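Local coordinates for protein N-terminal cyanobactin protease (PDB 4H6W) that is probably a subtilisin-like serine endopeptidase, the protease domain of a longer enzyme that takes part in maturing the cyanobactin prenylagaramide, at residues 109-112 against 113-117. Numbering follows the deposited sequence.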
loop_
_atom_site.group_PDB
_atom_site.type_symbol
_atom_site.label_atom_id
_atom_site.label_comp_id
_atom_site.label_asym_id
_atom_site.label_seq_id
_atom_site.Cartn_x
_atom_site.Cartn_y
_atom_site.Cartn_z
ATOM N N ARG A 109 17.783 1.216 2.894
ATOM C CA ARG A 109 18.082 1.612 4.268
ATOM C C ARG A 109 16.791 1.852 5.039
ATOM O O ARG A 109 16.666 1.446 6.194
ATOM C CB ARG A 109 18.947 2.873 4.322
ATOM C CG ARG A 109 20.413 2.677 3.968
ATOM C CD ARG A 109 21.263 3.655 4.759
ATOM N NE ARG A 109 22.586 3.848 4.173
ATOM C CZ ARG A 109 22.880 4.768 3.254
ATOM N NH1 ARG A 109 21.942 5.594 2.795
ATOM N NH2 ARG A 109 24.123 4.862 2.791
ATOM N N ALA A 110 15.825 2.502 4.391
ATOM C CA ALA A 110 14.557 2.786 5.027
ATOM C C ALA A 110 13.826 1.475 5.338
ATOM O O ALA A 110 13.321 1.289 6.455
ATOM C CB ALA A 110 13.720 3.711 4.165
ATOM N N ILE A 111 13.801 0.554 4.376
ATOM C CA ILE A 111 13.164 -0.747 4.609
ATOM C C ILE A 111 13.822 -1.424 5.812
ATOM O O ILE A 111 13.133 -1.856 6.736
ATOM C CB ILE A 111 13.205 -1.669 3.369
ATOM C CG1 ILE A 111 12.434 -1.045 2.219
ATOM C CG2 ILE A 111 12.600 -3.031 3.682
ATOM C CD1 ILE A 111 12.770 -1.637 0.876
ATOM N N GLU A 112 15.155 -1.470 5.809
ATOM C CA GLU A 112 15.905 -2.062 6.912
ATOM C C GLU A 112 15.492 -1.448 8.251
ATOM O O GLU A 112 15.303 -2.153 9.244
ATOM C CB GLU A 112 17.412 -1.935 6.693
ATOM C CG GLU A 112 18.251 -2.609 7.784
ATOM C CD GLU A 112 19.752 -2.433 7.581
ATOM O OE1 GLU A 112 20.232 -1.275 7.622
ATOM O OE2 GLU A 112 20.453 -3.453 7.386
ATOM N N GLN A 113 15.334 -0.134 8.262
ATOM C CA GLN A 113 14.966 0.562 9.483
ATOM C C GLN A 113 13.522 0.249 9.891
ATOM O O GLN A 113 13.244 0.012 11.080
ATOM C CB GLN A 113 15.186 2.062 9.342
ATOM C CG GLN A 113 15.225 2.769 10.680
ATOM C CD GLN A 113 15.486 4.256 10.555
ATOM O OE1 GLN A 113 15.356 4.832 9.466
ATOM N NE2 GLN A 113 15.859 4.895 11.678
ATOM N N ALA A 114 12.623 0.222 8.902
ATOM C CA ALA A 114 11.224 -0.141 9.134
ATOM C C ALA A 114 11.131 -1.522 9.771
ATOM O O ALA A 114 10.384 -1.720 10.730
ATOM C CB ALA A 114 10.428 -0.094 7.841
ATOM N N VAL A 115 11.909 -2.471 9.258
ATOM C CA VAL A 115 11.901 -3.827 9.807
ATOM C C VAL A 115 12.395 -3.874 11.261
ATOM O O VAL A 115 11.736 -4.447 12.125
ATOM C CB VAL A 115 12.695 -4.803 8.922
ATOM C CG1 VAL A 115 12.804 -6.166 9.599
ATOM C CG2 VAL A 115 12.016 -4.942 7.568
ATOM N N ASN A 116 13.532 -3.240 11.535
ATOM C CA ASN A 116 14.095 -3.270 12.886
ATOM C C ASN A 116 13.248 -2.527 13.925
ATOM O O ASN A 116 13.433 -2.707 15.123
ATOM C CB ASN A 116 15.550 -2.782 12.883
ATOM C CG ASN A 116 16.451 -3.614 11.968
ATOM O OD1 ASN A 116 16.191 -4.790 11.688
ATOM N ND2 ASN A 116 17.513 -2.996 11.489
ATOM N N ASN A 117 12.319 -1.692 13.465
ATOM C CA ASN A 117 11.427 -0.974 14.369
ATOM C C ASN A 117 10.036 -1.621 14.484
ATOM O O ASN A 117 9.094 -1.027 15.027
ATOM C CB ASN A 117 11.364 0.511 13.990
ATOM C CG ASN A 117 12.655 1.254 14.348
ATOM O OD1 ASN A 117 12.731 1.917 15.392
ATOM N ND2 ASN A 117 13.687 1.120 13.499
#
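Four successive i-to-i+4 hydrogen bonds, from the amides of Q113, A114, V115 and N116 back to the carbonyls of R109, A110, I111 and E112, carry this last part of helix 104-116. They run from 2.8 Å (A114 N to A110 O) to 3.1 Å (N116 N to E112 O). I111 and V115, one turn apart, touch through their CG2 methyls, 4.4 Å from each other, a loose apolar contact. V115 CG2 also rests 3.4 Å from I111 O, because it sits beside its own backbone N, with CG1 anti to it (chi1 173°). On the exposed flank, the E112 and N116 side chains cross, carboxylate and amide planes 28° apart; they meet through E112 CG, 3.8 Å from N116 ND2. At the C-terminal end N117 leaves helical geometry, and its side chain folds back: ND2 donates to Q113 O at 2.7 Å, and that oxygen lies near the plane of the N117 amide, supplementing a weak backbone bond from N117 N to the same oxygen. On the buried side, A110, I111, A114 and V115 pack on the parallel subtilase sheet, over strands 24-28 and 121-124, while I111 and V115 also touch L139, L145 and C146 of the adjacent helix 137-148.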